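Local atomic coordinates of beta-galactosidase (Bacillus circulans subsp. alkalophilus, PDB entry 3TTY), a protein that hydrolyses terminal beta-D-galactosyl bonds in galactosides, as a TIM-barrel glycoside hydrolase that assembles as a trimer. Residues 254-259 against 284-289; 276-281 against 328-333; 433-438 against 633-638. One frame throughout, in Å; residues are numbered along the deposited sequence.

Contact 1: 254-259 against 284-289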
# COMPACT_ATOMS: atom_id res chain seq x y z
N MET A 254 25.27 3.78 -9.01
CA MET A 254 23.92 3.62 -9.54
C MET A 254 23.27 4.94 -9.94
O MET A 254 22.06 5.11 -9.80
CB MET A 254 23.04 2.84 -8.56
CG MET A 254 23.54 1.41 -8.36
SD MET A 254 22.71 0.47 -7.07
CE MET A 254 23.46 1.19 -5.61
N GLY A 255 24.08 5.87 -10.45
CA GLY A 255 23.56 7.11 -10.98
C GLY A 255 22.90 7.96 -9.92
O GLY A 255 23.52 8.33 -8.92
N PHE A 256 21.62 8.26 -10.13
CA PHE A 256 20.85 9.10 -9.21
C PHE A 256 20.28 8.33 -8.02
O PHE A 256 19.28 8.72 -7.43
CB PHE A 256 19.73 9.82 -9.97
CG PHE A 256 20.18 11.11 -10.60
CD1 PHE A 256 20.12 12.30 -9.88
CD2 PHE A 256 20.67 11.12 -11.89
CE1 PHE A 256 20.53 13.48 -10.46
CE2 PHE A 256 21.09 12.31 -12.47
CZ PHE A 256 21.02 13.49 -11.75
N TYR A 257 20.93 7.22 -7.67
CA TYR A 257 20.60 6.45 -6.48
C TYR A 257 20.57 7.40 -5.29
O TYR A 257 21.53 8.13 -5.03
CB TYR A 257 21.66 5.35 -6.29
CG TYR A 257 21.52 4.46 -5.07
CD1 TYR A 257 20.35 3.75 -4.82
CD2 TYR A 257 22.58 4.30 -4.19
CE1 TYR A 257 20.24 2.92 -3.71
CE2 TYR A 257 22.49 3.48 -3.08
CZ TYR A 257 21.31 2.79 -2.84
OH TYR A 257 21.22 1.97 -1.73
N PRO A 258 19.46 7.38 -4.54
CA PRO A 258 19.27 8.39 -3.48
C PRO A 258 20.07 8.18 -2.18
O PRO A 258 20.26 9.16 -1.46
CB PRO A 258 17.75 8.35 -3.20
CG PRO A 258 17.27 7.03 -3.73
CD PRO A 258 18.24 6.60 -4.81
N GLU A 259 20.53 6.97 -1.90
CA GLU A 259 21.00 6.65 -0.55
C GLU A 259 22.48 6.94 -0.22
O GLU A 259 22.87 6.91 0.94
CB GLU A 259 20.65 5.20 -0.20
CG GLU A 259 19.15 4.96 -0.11
CD GLU A 259 18.81 3.57 0.34
OE1 GLU A 259 19.54 2.62 -0.05
OE2 GLU A 259 17.82 3.41 1.09
N PHE A 284 14.64 9.96 -22.23
CA PHE A 284 15.99 9.87 -22.78
C PHE A 284 16.91 10.95 -22.22
O PHE A 284 18.11 10.71 -22.01
CB PHE A 284 15.96 9.90 -24.32
CG PHE A 284 14.90 9.00 -24.92
CD1 PHE A 284 14.12 9.43 -25.98
CD2 PHE A 284 14.68 7.72 -24.40
CE1 PHE A 284 13.16 8.60 -26.53
CE2 PHE A 284 13.71 6.88 -24.94
CZ PHE A 284 12.95 7.32 -26.01
N SER A 285 16.35 12.13 -21.95
CA SER A 285 17.13 13.24 -21.39
C SER A 285 17.51 12.95 -19.94
O SER A 285 18.50 13.48 -19.43
CB SER A 285 16.35 14.56 -21.48
OG SER A 285 15.14 14.49 -20.75
N PHE A 286 16.72 12.11 -19.27
CA PHE A 286 17.07 11.69 -17.93
C PHE A 286 18.28 10.76 -17.91
O PHE A 286 19.19 10.96 -17.10
CB PHE A 286 15.90 11.03 -17.19
CG PHE A 286 16.26 10.61 -15.80
CD1 PHE A 286 16.22 11.53 -14.76
CD2 PHE A 286 16.69 9.33 -15.53
CE1 PHE A 286 16.58 11.16 -13.47
CE2 PHE A 286 17.05 8.95 -14.24
CZ PHE A 286 17.00 9.87 -13.21
N THR A 287 18.31 9.74 -18.75
CA THR A 287 19.48 8.87 -18.72
C THR A 287 20.73 9.65 -19.17
O THR A 287 21.83 9.40 -18.69
CB THR A 287 19.29 7.45 -19.38
OG1 THR A 287 20.23 7.25 -20.45
CG2 THR A 287 17.89 7.23 -19.85
N ALA A 288 20.56 10.64 -20.04
CA ALA A 288 21.67 11.52 -20.39
C ALA A 288 22.14 12.32 -19.16
O ALA A 288 23.34 12.47 -18.90
CB ALA A 288 21.26 12.48 -21.52
N MET A 289 21.18 12.83 -18.39
CA MET A 289 21.50 13.56 -17.16
C MET A 289 22.27 12.66 -16.17
O MET A 289 23.17 13.13 -15.47
CB MET A 289 20.23 14.14 -16.52
CG MET A 289 20.52 15.16 -15.42
SD MET A 289 19.05 15.82 -14.62
CE MET A 289 18.25 14.32 -14.08
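The ring of F256 overlaps the ends of F286 and M289, two side chains from neighbouring turns at the start of helix 284-296. The site belongs to the TIM barrel: F256 sits in the loop that follows barrel strand 249-253, and the helix follows the next strand, 273-275. The contact is apolar and mostly buried, and no hydrogen bond crosses it. F286 has its CG anti to the backbone N (chi1 -179°), which sends the ring out from the helix until CZ lies 4.1 Å from CD2 of F256. The two rings meet at a slant, with planes at 40° and centroids 5.6 Å apart. M289 reaches the same ring further along. Its chain is extended to SD and then bends at chi3 (56°), which turns the methyl CE back onto F256. SD lies 5.2 Å from the centroid of the F256 ring and well off its normal, an oblique Met-aromatic contact. Y403 also meets F256 edge-to-face, and A290 and L293 of the same helix touch it. With only an alanine at F256, the M289 methyl and the F286 ring would be likely to lose their shared partner, leaving a gap between loop and helix. The tightest side-chain approach is F256 CZ to M289 CE, at 3.7 Å, while the rim atom CE2 of F256 lies 3.7 Å from M289 O.

Contact 2: 276-281 against 328-333. With GLA (alpha-D-galactopyranose), chain H.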
# COMPACT_ATOMS: atom_id res chain seq x y z
N ASN A 276 23.81 1.41 -16.03
CA ASN A 276 22.71 2.14 -16.66
C ASN A 276 21.60 1.24 -17.19
O ASN A 276 21.79 0.50 -18.17
CB ASN A 276 23.24 3.04 -17.78
CG ASN A 276 22.14 3.74 -18.53
OD1 ASN A 276 22.22 3.94 -19.75
ND2 ASN A 276 21.09 4.12 -17.81
N TYR A 277 20.45 1.31 -16.53
CA TYR A 277 19.29 0.47 -16.85
C TYR A 277 18.03 1.29 -17.06
O TYR A 277 17.18 1.37 -16.17
CB TYR A 277 19.07 -0.57 -15.76
CG TYR A 277 20.17 -1.61 -15.70
CD1 TYR A 277 20.12 -2.74 -16.50
CD2 TYR A 277 21.28 -1.44 -14.87
CE1 TYR A 277 21.14 -3.69 -16.46
CE2 TYR A 277 22.29 -2.38 -14.82
CZ TYR A 277 22.21 -3.50 -15.62
OH TYR A 277 23.22 -4.43 -15.58
N PRO A 278 17.90 1.93 -18.23
CA PRO A 278 16.67 2.69 -18.46
C PRO A 278 15.56 1.74 -18.79
O PRO A 278 15.83 0.70 -19.40
CB PRO A 278 17.00 3.55 -19.69
CG PRO A 278 18.48 3.53 -19.81
CD PRO A 278 18.91 2.19 -19.26
N SER A 279 14.34 2.07 -18.40
CA SER A 279 13.16 1.36 -18.87
C SER A 279 12.68 1.94 -20.20
O SER A 279 13.08 3.02 -20.61
CB SER A 279 12.04 1.44 -17.82
OG SER A 279 12.39 0.67 -16.68
N MET A 280 11.83 1.19 -20.89
CA MET A 280 11.12 1.69 -22.07
C MET A 280 10.55 3.07 -21.74
O MET A 280 10.40 3.93 -22.62
CB MET A 280 9.99 0.71 -22.41
CG MET A 280 9.13 1.07 -23.61
SD MET A 280 9.66 0.25 -25.14
CE MET A 280 10.37 1.65 -25.99
N ASP A 281 10.28 3.27 -20.45
CA ASP A 281 9.50 4.38 -19.90
C ASP A 281 10.32 5.60 -19.50
O ASP A 281 9.77 6.66 -19.19
CB ASP A 281 8.80 3.87 -18.63
CG ASP A 281 7.30 4.00 -18.70
OD1 ASP A 281 6.78 4.17 -19.83
OD2 ASP A 281 6.64 3.92 -17.64
N ARG A 328 22.48 -0.10 -29.30
CA ARG A 328 23.58 0.69 -29.86
C ARG A 328 23.43 2.19 -29.56
O ARG A 328 24.39 2.85 -29.16
CB ARG A 328 23.68 0.46 -31.36
CG ARG A 328 24.77 1.22 -32.07
CD ARG A 328 24.82 0.72 -33.50
NE ARG A 328 25.78 1.43 -34.34
CZ ARG A 328 25.49 2.52 -35.05
NH1 ARG A 328 24.27 3.04 -35.00
NH2 ARG A 328 26.41 3.09 -35.81
N LEU A 329 22.22 2.71 -29.77
CA LEU A 329 21.89 4.09 -29.44
C LEU A 329 22.31 4.45 -28.02
O LEU A 329 23.04 5.41 -27.80
CB LEU A 329 20.38 4.30 -29.56
CG LEU A 329 19.79 5.58 -30.18
CD1 LEU A 329 18.43 5.85 -29.57
CD2 LEU A 329 20.70 6.79 -30.03
N TRP A 330 21.84 3.65 -27.07
CA TRP A 330 22.07 3.90 -25.64
C TRP A 330 23.51 3.68 -25.18
O TRP A 330 23.92 4.23 -24.16
CB TRP A 330 21.10 3.07 -24.79
CG TRP A 330 19.67 3.49 -24.95
CD1 TRP A 330 19.20 4.47 -25.76
CD2 TRP A 330 18.53 2.95 -24.26
NE1 TRP A 330 17.84 4.58 -25.63
CE2 TRP A 330 17.40 3.66 -24.71
CE3 TRP A 330 18.36 1.94 -23.31
CZ2 TRP A 330 16.11 3.40 -24.25
CZ3 TRP A 330 17.07 1.67 -22.84
CH2 TRP A 330 15.97 2.40 -23.32
N SER A 331 24.26 2.87 -25.93
CA SER A 331 25.70 2.71 -25.68
C SER A 331 26.47 3.96 -26.09
O SER A 331 27.29 4.46 -25.33
CB SER A 331 26.28 1.50 -26.43
OG SER A 331 25.63 0.29 -26.08
N TYR A 332 26.20 4.47 -27.30
CA TYR A 332 26.85 5.70 -27.74
C TYR A 332 26.36 6.93 -26.96
O TYR A 332 27.07 7.93 -26.86
CB TYR A 332 26.71 5.92 -29.24
CG TYR A 332 27.62 5.03 -30.05
CD1 TYR A 332 29.00 5.09 -29.90
CD2 TYR A 332 27.10 4.12 -30.97
CE1 TYR A 332 29.84 4.26 -30.63
CE2 TYR A 332 27.93 3.30 -31.70
CZ TYR A 332 29.30 3.37 -31.52
OH TYR A 332 30.12 2.56 -32.26
N GLN A 333 25.15 6.85 -26.42
CA GLN A 333 24.69 7.92 -25.56
C GLN A 333 25.60 8.01 -24.33
O GLN A 333 25.98 9.11 -23.92
CB GLN A 333 23.23 7.76 -25.14
CG GLN A 333 22.63 9.04 -24.55
CD GLN A 333 21.26 8.83 -23.94
OE1 GLN A 333 20.98 7.76 -23.39
NE2 GLN A 333 20.40 9.84 -24.05
C1 GLA H . 23.02 -4.42 -11.14
C2 GLA H . 24.05 -5.44 -10.59
C3 GLA H . 24.28 -6.64 -11.53
C4 GLA H . 22.92 -7.16 -11.95
C5 GLA H . 22.08 -6.02 -12.53
C6 GLA H . 20.74 -6.60 -13.01
O1 GLA H . 23.46 -3.64 -12.26
O2 GLA H . 25.30 -4.80 -10.34
O3 GLA H . 25.01 -7.70 -10.89
O4 GLA H . 22.30 -7.65 -10.76
O5 GLA H . 21.81 -5.06 -11.51
O6 GLA H . 20.10 -5.67 -13.90
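Segment 276-281 is an irregular loop and segment 328-333 is a stretch of helix; their backbones come closest at P278 and W330, whose CA atoms are 9.1 Å apart. Side chains and two loop carbonyls bridge the gap, and no hydrogen bond joins the two segments. P278 and W330 do most of the work. The pyrrolidine ring lies against the six-membered part of the indole, and the two side chains run past each other in opposite directions. P278 CB is 3.7 Å from W330 CZ3, and CG is 3.8 Å from CE3 of the same indole. W330 has its CG anti to the carbonyl carbon (chi1 -67°), which carries the benzo end of the indole out toward the loop. At the far corner of that ring, W330 CH2 lies 4.0 Å from the carbonyl O of S279. The residue before the proline turns the other way. Y277 belongs to the pocket that holds galactose, and O6 of the sugar lies over one face of its ring, 3.4 Å from CE1 of Y277. Y277 CE2 comes within 3.1 Å of O1 of the sugar. The phenol OH is hydrogen-bonded to E307, which also binds the sugar. The loop thus has the sugar pocket at Y277 and the helix at P278. In the TIM barrel it leads from strand 273-275 to helix 284-296, whose T287 touches P278, while helix 326-336 lies between strands 303-307 and 339-344 in sequence and packs Y332 on helix 371-386.

Contact 3: 433-438 against 633-638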
# COMPACT_ATOMS: atom_id res chain seq x y z
N ALA A 433 15.37 21.14 -20.62
CA ALA A 433 15.30 22.36 -21.40
C ALA A 433 16.60 22.65 -22.13
O ALA A 433 16.59 23.14 -23.26
CB ALA A 433 14.92 23.55 -20.49
N LEU A 434 17.73 22.35 -21.49
CA LEU A 434 19.02 22.53 -22.14
C LEU A 434 19.21 21.43 -23.19
O LEU A 434 19.57 21.71 -24.34
CB LEU A 434 20.15 22.50 -21.11
CG LEU A 434 20.24 23.73 -20.19
CD1 LEU A 434 20.83 23.37 -18.84
CD2 LEU A 434 21.07 24.83 -20.84
N TYR A 435 18.94 20.19 -22.79
CA TYR A 435 19.03 19.03 -23.66
C TYR A 435 18.33 19.29 -24.99
O TYR A 435 18.90 19.06 -26.05
CB TYR A 435 18.42 17.82 -22.93
CG TYR A 435 18.23 16.54 -23.72
CD1 TYR A 435 19.18 15.53 -23.67
CD2 TYR A 435 17.07 16.32 -24.44
CE1 TYR A 435 19.00 14.33 -24.36
CE2 TYR A 435 16.87 15.13 -25.15
CZ TYR A 435 17.85 14.14 -25.09
OH TYR A 435 17.66 12.95 -25.77
N LYS A 436 17.11 19.81 -24.93
CA LYS A 436 16.31 20.02 -26.13
C LYS A 436 16.90 21.04 -27.10
O LYS A 436 16.46 21.12 -28.25
CB LYS A 436 14.89 20.44 -25.76
CG LYS A 436 14.05 19.33 -25.20
CD LYS A 436 12.73 19.88 -24.67
CE LYS A 436 11.85 18.77 -24.13
NZ LYS A 436 10.68 19.30 -23.35
N GLN A 437 17.87 21.81 -26.64
CA GLN A 437 18.46 22.85 -27.47
C GLN A 437 19.91 22.52 -27.78
O GLN A 437 20.61 23.31 -28.39
CB GLN A 437 18.33 24.23 -26.81
CG GLN A 437 16.88 24.60 -26.51
CD GLN A 437 16.73 25.94 -25.80
OE1 GLN A 437 17.60 26.80 -25.89
NE2 GLN A 437 15.62 26.12 -25.09
N ASN A 438 20.34 21.32 -27.38
CA ASN A 438 21.70 20.88 -27.63
C ASN A 438 22.72 21.86 -27.03
O ASN A 438 23.79 22.10 -27.59
CB ASN A 438 21.96 20.68 -29.13
CG ASN A 438 20.98 19.69 -29.77
OD1 ASN A 438 20.61 18.68 -29.17
ND2 ASN A 438 20.54 19.99 -30.99
N MET A 633 22.47 11.71 -32.06
CA MET A 633 21.74 10.52 -31.67
C MET A 633 20.27 10.71 -31.89
O MET A 633 19.63 11.54 -31.26
CB MET A 633 22.08 10.16 -30.23
CG MET A 633 23.59 9.90 -30.09
SD MET A 633 24.26 10.00 -28.44
CE MET A 633 24.04 11.74 -28.06
N ASN A 634 19.73 9.94 -32.83
CA ASN A 634 18.33 10.05 -33.19
C ASN A 634 17.50 9.05 -32.43
O ASN A 634 17.49 7.88 -32.77
CB ASN A 634 18.16 9.83 -34.69
CG ASN A 634 16.72 9.96 -35.13
OD1 ASN A 634 15.86 10.40 -34.35
ND2 ASN A 634 16.44 9.61 -36.38
N HIS A 635 16.78 9.51 -31.41
CA HIS A 635 15.92 8.64 -30.62
C HIS A 635 14.59 8.30 -31.29
O HIS A 635 13.88 7.40 -30.85
CB HIS A 635 15.68 9.26 -29.24
CG HIS A 635 16.93 9.49 -28.44
ND1 HIS A 635 17.57 8.47 -27.76
CD2 HIS A 635 17.66 10.60 -28.22
CE1 HIS A 635 18.64 8.95 -27.15
NE2 HIS A 635 18.72 10.25 -27.41
N ASN A 636 14.26 9.02 -32.36
CA ASN A 636 13.00 8.79 -33.09
C ASN A 636 13.00 7.46 -33.85
O ASN A 636 14.05 6.98 -34.28
CB ASN A 636 12.71 9.93 -34.06
CG ASN A 636 12.70 11.27 -33.40
OD1 ASN A 636 11.69 11.69 -32.83
ND2 ASN A 636 13.82 11.98 -33.46
N ALA A 637 11.82 6.88 -34.02
CA ALA A 637 11.67 5.64 -34.78
C ALA A 637 11.65 5.92 -36.28
O ALA A 637 11.41 5.01 -37.09
CB ALA A 637 10.41 4.89 -34.35
N GLU A 638 11.90 7.17 -36.65
CA GLU A 638 11.86 7.59 -38.05
C GLU A 638 13.16 8.29 -38.42
O GLU A 638 13.82 8.91 -37.58
CB GLU A 638 10.67 8.53 -38.29
CG GLU A 638 9.31 8.01 -37.78
CD GLU A 638 8.87 8.64 -36.46
OE1 GLU A 638 9.29 9.78 -36.15
OE2 GLU A 638 8.09 7.98 -35.72
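Segment 433-438 is the C-terminal end of helix 423-435 running into a type I turn from Y435 to N438, and segment 633-638 is the end of strand 627-634 with the loop after it. A single pair of side chains spans them. Y435 and H635 come from opposite directions, and the phenol oxygen meets the imidazole obliquely. With CG anti to the backbone N (chi1 171°), the ring of Y435 is carried across to H635. Its OH stands 3.3 Å from NE2 of H635 and 3.4 Å from CD2 of the same ring. The firmer polar partner of the imidazole is E618, which accepts a hydrogen bond from NE2 and is also weakly bonded to Y435 OH. F284 stacks on the H635 ring. Around the histidine in sequence, N634 OD1 accepts from both ND2 and the backbone N of N636. ND2 of N636 lies 2.7 Å from it, tilted 17° from the carbonyl plane, whereas the backbone N, at 2.9 Å, sits well above that plane. N634 ND2 gives one bond to P665 O and one, of 3.0 Å, to the carbonyl O of E638. The bond from N636 N to N634 OD1 makes an Asx turn as the strand ends. On the other side, N438, with positive phi, is the C-prime residue of the Schellman motif that closes the helix of the trimerisation domain beside the C-terminal beta domain.

Contact 1 is the most central of the three, about 5 Å from the centre of the chain; contacts 2 and 3 lie about 14 and 20 Å from it and are only partly buried. Contacts 1 and 2 both belong to the TIM barrel and are apolar. One sets aromatic rings and a methionine together, the other a proline on an indole. Contact 3 joins the two later domains and is polar, with a shared glutamate. Helix 284-296 links them all: T287 packs on P278, S285 on Y435 and F284 on H635. Helix 326-336 adds a second link, with L329 and Q333 lying against M633 and H635.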